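Local coordinates for neurotoxin (Clostridium botulinum, PDB 2QN0), which is the zinc protease light chain of botulinum neurotoxin type C1, which probably cleaves SNARE proteins with dual substrate specificity, at residues P56-P61 with P161-I166; P67-Y72 with T253-Y258. All coordinates share one frame; numbering follows the deposited sequence.

Interaction 1 (P56-P61 with P161-I166); sequences PNLNKP and PRENII
The flat carboxylate of Glu163 brings OE2 to within 4.4 Å of Pro56 CB, a loose approach, and the peptide oxygen of Asn57 rests against the methylene just behind that group, Asn57 O meeting Glu163 CG at 3.5 Å. The glutamate chain bends on its way out (chi2 80°), which swings CD aside from an extended course. Leu58 crosses this side chain at about a right angle, its CD2 lying 4.1 Å from both CA and CG of Glu163. No direct hydrogen bond joins the two segments; two waters bridge them instead. One accepts from Asn57 N and donates to Glu163 OE2 at 2.7 Å, and the second donates to Leu58 O and to Glu163 O. Both segments are loops of the zinc protease fold: 56-61 comes after strand 43-46, and the loop holding 161-166 comes after strand 156-159, which lies next to and parallel to 43-46 in the mixed sheet, so the contact fastens two surface loops that come after adjacent strands. Ser51 OG and Asn53 ND2 also hydrogen-bond to OE2, a setting that would probably favour the ionised carboxylate. On the other loop, Asn57 forms an Asx turn. Its OD1 accepts from Asn59 N at 2.7 Å, with the donor in the carbonyl plane, and takes a further bond from Asn59 ND2, tilted from that plane.

Interaction 2 (P67-Y72 with T253-Y258); sequences PKSGYY and TSNIFY
Ser69 OG accepts a hydrogen bond from the backbone N of Ile256 at 3.2 Å, nearly straight at 163°. It ties the segment 67-72, which runs toward helix 80-97, to the loop that connects strands 248-253 and 261-266 of the protease domain, where an Asx turn at Asn255 is suggested, though the distance from its OD1 to Phe257 N is too short to be trusted in detail. The serine hydroxyl stands anti to its own carbonyl carbon (chi1 -60°) and is closely packed: Asn255 CB lies 3.1 Å from Ser69 OG, and Ile256 CG2 lies 3.3 Å from the same oxygen. Ser69 CB meets the isoleucine more loosely, with CG2 and CG1 at about van der Waals distance. Pro67, preceded by a cis peptide bond, packs on Tyr258. Its CG approaches Tyr258 CD1 to 3.4 Å, the proline ring crossing the tyrosine side chain at about a right angle and meeting its ring obliquely. The side chain of Lys68, salt-bridged to Asp167, lies about 10 Å from the bound zinc. Within the loop 253-258, Ile256 holds CG1 between its backbone N and carbonyl carbon (chi1 65°), and this atom sits 3.4 Å above the Phe257 ring plane, offset toward the rim.

From the N terminus, the chain leaves strand 43-46 and passes through 56-61 and then 67-72 in one long loop ahead of helix 80-97. Interaction 1 closes when the chain returns after strand 156-159, and interaction 2 only after strand 248-253, past the zinc-binding histidines of helix 223-238. The segments therefore alternate and the two closures cross. The centres of interactions 1 and 2 are 14 Å apart. They also touch: Asn164 ND2 probably donates to Ser69 O and Ile165 N to Tyr71 O, so residues 161-166 hold both parts of the long loop. The contacts tie that loop first to the connection between strands 156-159 and 169-171 of the mixed sheet and then to the loop joining strands 248-253 and 261-266.

Interaction 1 (P56-P61 with P161-I166)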
loop_
_atom_site.group_PDB
_atom_site.type_symbol
_atom_site.label_atom_id
_atom_site.label_comp_id
_atom_site.label_asym_id
_atom_site.label_seq_id
_atom_site.Cartn_x
_atom_site.Cartn_y
_atom_site.Cartn_z
ATOM N N PRO A 56 9.016 13.298 16.872
ATOM C CA PRO A 56 8.977 13.571 15.434
ATOM C C PRO A 56 9.040 15.044 15.035
ATOM O O PRO A 56 8.582 15.927 15.762
ATOM C CB PRO A 56 7.672 12.909 14.998
ATOM C CG PRO A 56 6.801 13.095 16.193
ATOM C CD PRO A 56 7.734 12.727 17.327
ATOM N N ASN A 57 9.614 15.285 13.863
ATOM C CA ASN A 57 9.753 16.626 13.311
ATOM C C ASN A 57 9.540 16.506 11.804
ATOM O O ASN A 57 10.214 15.718 11.141
ATOM C CB ASN A 57 11.155 17.171 13.599
ATOM C CG ASN A 57 11.298 18.633 13.236
ATOM O OD1 ASN A 57 10.966 19.044 12.125
ATOM N ND2 ASN A 57 11.804 19.429 14.172
ATOM N N LEU A 58 8.604 17.280 11.265
ATOM C CA LEU A 58 8.309 17.227 9.836
ATOM C C LEU A 58 9.055 18.278 9.017
ATOM O O LEU A 58 8.782 18.456 7.829
ATOM C CB LEU A 58 6.800 17.369 9.609
ATOM C CG LEU A 58 5.925 16.331 10.323
ATOM C CD1 LEU A 58 4.453 16.603 10.027
ATOM C CD2 LEU A 58 6.313 14.931 9.866
ATOM N N ASN A 59 9.995 18.973 9.648
ATOM C CA ASN A 59 10.770 19.995 8.950
ATOM C C ASN A 59 11.931 19.360 8.190
ATOM O O ASN A 59 12.317 18.226 8.470
ATOM C CB ASN A 59 11.301 21.030 9.947
ATOM C CG ASN A 59 10.200 21.913 10.506
ATOM O OD1 ASN A 59 9.604 22.710 9.783
ATOM N ND2 ASN A 59 9.920 21.769 11.794
ATOM N N LYS A 60 12.478 20.093 7.225
ATOM C CA LYS A 60 13.595 19.599 6.429
ATOM C C LYS A 60 14.739 19.167 7.342
ATOM O O LYS A 60 15.085 19.868 8.291
ATOM C CB LYS A 60 14.079 20.690 5.469
ATOM C CG LYS A 60 13.001 21.197 4.518
ATOM C CD LYS A 60 13.479 22.373 3.666
ATOM C CE LYS A 60 14.511 21.959 2.625
ATOM N NZ LYS A 60 15.781 21.468 3.226
ATOM N N PRO A 61 15.332 17.994 7.072
ATOM C CA PRO A 61 16.442 17.470 7.875
ATOM C C PRO A 61 17.678 18.366 7.818
ATOM O O PRO A 61 17.995 18.937 6.774
ATOM C CB PRO A 61 16.702 16.100 7.251
ATOM C CG PRO A 61 15.359 15.709 6.721
ATOM C CD PRO A 61 14.887 16.992 6.089
ATOM N N PRO A 161 1.508 11.129 4.256
ATOM C CA PRO A 161 2.957 10.903 4.266
ATOM C C PRO A 161 3.638 11.011 5.620
ATOM O O PRO A 161 3.114 11.609 6.564
ATOM C CB PRO A 161 3.488 11.976 3.312
ATOM C CG PRO A 161 2.323 12.294 2.441
ATOM C CD PRO A 161 1.170 12.279 3.402
ATOM N N ARG A 162 4.825 10.421 5.698
ATOM C CA ARG A 162 5.633 10.495 6.902
ATOM C C ARG A 162 6.470 11.757 6.694
ATOM O O ARG A 162 6.024 12.682 6.011
ATOM C CB ARG A 162 6.536 9.268 7.026
ATOM C CG ARG A 162 5.780 7.941 7.132
ATOM C CD ARG A 162 6.701 6.855 7.666
ATOM N NE ARG A 162 6.087 5.528 7.701
ATOM C CZ ARG A 162 6.628 4.484 8.325
ATOM N NH1 ARG A 162 7.784 4.619 8.963
ATOM N NH2 ARG A 162 6.022 3.306 8.311
ATOM N N GLU A 163 7.677 11.793 7.250
ATOM C CA GLU A 163 8.537 12.968 7.108
ATOM C C GLU A 163 8.783 13.389 5.656
ATOM O O GLU A 163 8.559 14.548 5.297
ATOM C CB GLU A 163 9.878 12.739 7.817
ATOM C CG GLU A 163 9.803 12.760 9.347
ATOM C CD GLU A 163 9.291 11.461 9.954
ATOM O OE1 GLU A 163 8.941 10.533 9.196
ATOM O OE2 GLU A 163 9.242 11.367 11.202
ATOM N N ASN A 164 9.245 12.458 4.824
ATOM C CA ASN A 164 9.512 12.757 3.416
ATOM C C ASN A 164 8.241 12.521 2.601
ATOM O O ASN A 164 7.834 11.383 2.375
ATOM C CB ASN A 164 10.647 11.868 2.891
ATOM C CG ASN A 164 11.074 12.236 1.483
ATOM O OD1 ASN A 164 10.414 13.022 0.807
ATOM N ND2 ASN A 164 12.181 11.653 1.025
ATOM N N ILE A 165 7.624 13.610 2.152
ATOM C CA ILE A 165 6.383 13.543 1.395
ATOM C C ILE A 165 6.454 12.777 0.075
ATOM O O ILE A 165 5.449 12.225 -0.369
ATOM C CB ILE A 165 5.831 14.973 1.157
ATOM C CG1 ILE A 165 5.437 15.583 2.506
ATOM C CG2 ILE A 165 4.632 14.944 0.219
ATOM C CD1 ILE A 165 4.996 17.038 2.437
ATOM N N ILE A 166 7.624 12.723 -0.552
ATOM C CA ILE A 166 7.719 11.999 -1.816
ATOM C C ILE A 166 8.361 10.621 -1.699
ATOM O O ILE A 166 8.918 10.100 -2.667
ATOM C CB ILE A 166 8.457 12.821 -2.898
ATOM C CG1 ILE A 166 9.835 13.253 -2.397
ATOM C CG2 ILE A 166 7.612 14.025 -3.284
ATOM C CD1 ILE A 166 10.667 13.974 -3.448
HETATM O O HOH W 1 10.766 12.955 12.757
HETATM O O HOH W 2 7.486 17.074 5.842
#

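Interaction 2 (P67-Y72 with T253-Y258)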
loop_
_atom_site.group_PDB
_atom_site.type_symbol
_atom_site.label_atom_id
_atom_site.label_comp_id
_atom_site.label_asym_id
_atom_site.label_seq_id
_atom_site.Cartn_x
_atom_site.Cartn_y
_atom_site.Cartn_z
ATOM N N PRO A 67 21.525 10.750 -1.185
ATOM C CA PRO A 67 20.971 11.269 -2.443
ATOM C C PRO A 67 19.449 11.179 -2.542
ATOM O O PRO A 67 18.834 11.849 -3.370
ATOM C CB PRO A 67 21.661 10.410 -3.498
ATOM C CG PRO A 67 22.981 10.120 -2.873
ATOM C CD PRO A 67 22.586 9.767 -1.464
ATOM N N LYS A 68 18.856 10.344 -1.696
ATOM C CA LYS A 68 17.411 10.144 -1.676
ATOM C C LYS A 68 16.649 11.455 -1.866
ATOM O O LYS A 68 16.795 12.388 -1.074
ATOM C CB LYS A 68 17.001 9.501 -0.349
ATOM C CG LYS A 68 15.581 8.960 -0.312
ATOM C CD LYS A 68 15.410 7.791 -1.270
ATOM C CE LYS A 68 14.097 7.068 -1.023
ATOM N NZ LYS A 68 12.933 7.987 -1.130
ATOM N N SER A 69 15.843 11.519 -2.921
ATOM C CA SER A 69 15.052 12.712 -3.208
ATOM C C SER A 69 14.032 12.921 -2.096
ATOM O O SER A 69 13.371 11.974 -1.665
ATOM C CB SER A 69 14.320 12.560 -4.544
ATOM O OG SER A 69 15.234 12.376 -5.611
ATOM N N GLY A 70 13.906 14.162 -1.633
ATOM C CA GLY A 70 12.962 14.450 -0.568
ATOM C C GLY A 70 12.212 15.762 -0.722
ATOM O O GLY A 70 12.660 16.679 -1.413
ATOM N N TYR A 71 11.056 15.834 -0.073
ATOM C CA TYR A 71 10.206 17.019 -0.090
ATOM C C TYR A 71 9.658 17.126 1.323
ATOM O O TYR A 71 8.947 16.230 1.786
ATOM C CB TYR A 71 9.056 16.840 -1.082
ATOM C CG TYR A 71 8.142 18.041 -1.181
ATOM C CD1 TYR A 71 8.410 19.075 -2.076
ATOM C CD2 TYR A 71 7.016 18.151 -0.367
ATOM C CE1 TYR A 71 7.578 20.191 -2.158
ATOM C CE2 TYR A 71 6.177 19.265 -0.440
ATOM C CZ TYR A 71 6.466 20.278 -1.338
ATOM O OH TYR A 71 5.638 21.373 -1.423
ATOM N N TYR A 72 9.990 18.215 2.009
ATOM C CA TYR A 72 9.555 18.403 3.389
ATOM C C TYR A 72 8.706 19.650 3.613
ATOM O O TYR A 72 9.143 20.767 3.339
ATOM C CB TYR A 72 10.784 18.449 4.299
ATOM C CG TYR A 72 11.603 17.180 4.264
ATOM C CD1 TYR A 72 11.353 16.142 5.162
ATOM C CD2 TYR A 72 12.596 16.995 3.302
ATOM C CE1 TYR A 72 12.073 14.949 5.102
ATOM C CE2 TYR A 72 13.319 15.803 3.232
ATOM C CZ TYR A 72 13.051 14.786 4.135
ATOM O OH TYR A 72 13.752 13.605 4.066
ATOM N N THR A 253 21.255 4.501 -9.420
ATOM C CA THR A 253 20.188 5.303 -9.996
ATOM C C THR A 253 20.590 6.751 -9.753
ATOM O O THR A 253 21.608 7.014 -9.110
ATOM C CB THR A 253 18.820 5.006 -9.328
ATOM O OG1 THR A 253 17.776 5.655 -10.068
ATOM C CG2 THR A 253 18.802 5.497 -7.886
ATOM N N SER A 254 19.813 7.689 -10.273
ATOM C CA SER A 254 20.134 9.093 -10.077
ATOM C C SER A 254 18.881 9.856 -9.674
ATOM O O SER A 254 17.861 9.805 -10.368
ATOM C CB SER A 254 20.750 9.671 -11.353
ATOM O OG SER A 254 19.935 9.417 -12.480
ATOM N N ASN A 255 18.965 10.544 -8.537
ATOM C CA ASN A 255 17.844 11.308 -8.000
ATOM C C ASN A 255 17.523 12.558 -8.803
ATOM O O ASN A 255 18.002 12.734 -9.923
ATOM C CB ASN A 255 18.112 11.694 -6.541
ATOM C CG ASN A 255 19.331 12.576 -6.388
ATOM O OD1 ASN A 255 19.456 13.594 -7.059
ATOM N ND2 ASN A 255 20.235 12.192 -5.496
ATOM N N ILE A 256 16.707 13.426 -8.209
ATOM C CA ILE A 256 16.279 14.667 -8.844
ATOM C C ILE A 256 17.387 15.717 -8.954
ATOM O O ILE A 256 17.215 16.739 -9.620
ATOM C CB ILE A 256 15.079 15.285 -8.083
ATOM C CG1 ILE A 256 15.502 15.698 -6.671
ATOM C CG2 ILE A 256 13.950 14.272 -7.990
ATOM C CD1 ILE A 256 14.390 16.342 -5.858
ATOM N N PHE A 257 18.517 15.459 -8.300
ATOM C CA PHE A 257 19.657 16.373 -8.322
ATOM C C PHE A 257 20.974 15.641 -8.593
ATOM O O PHE A 257 21.559 15.780 -9.668
ATOM C CB PHE A 257 19.769 17.119 -6.989
ATOM C CG PHE A 257 18.589 17.996 -6.678
ATOM C CD1 PHE A 257 18.184 18.985 -7.569
ATOM C CD2 PHE A 257 17.894 17.847 -5.483
ATOM C CE1 PHE A 257 17.102 19.813 -7.275
ATOM C CE2 PHE A 257 16.811 18.669 -5.178
ATOM C CZ PHE A 257 16.415 19.654 -6.076
ATOM N N TYR A 258 21.432 14.868 -7.609
ATOM C CA TYR A 258 22.683 14.113 -7.708
ATOM C C TYR A 258 22.790 13.241 -8.955
ATOM O O TYR A 258 21.814 13.041 -9.678
ATOM C CB TYR A 258 22.872 13.210 -6.484
ATOM C CG TYR A 258 23.000 13.919 -5.151
ATOM C CD1 TYR A 258 23.462 13.233 -4.029
ATOM C CD2 TYR A 258 22.651 15.262 -5.004
ATOM C CE1 TYR A 258 23.576 13.861 -2.795
ATOM C CE2 TYR A 258 22.760 15.901 -3.768
ATOM C CZ TYR A 258 23.223 15.193 -2.669
ATOM O OH TYR A 258 23.338 15.811 -1.445
#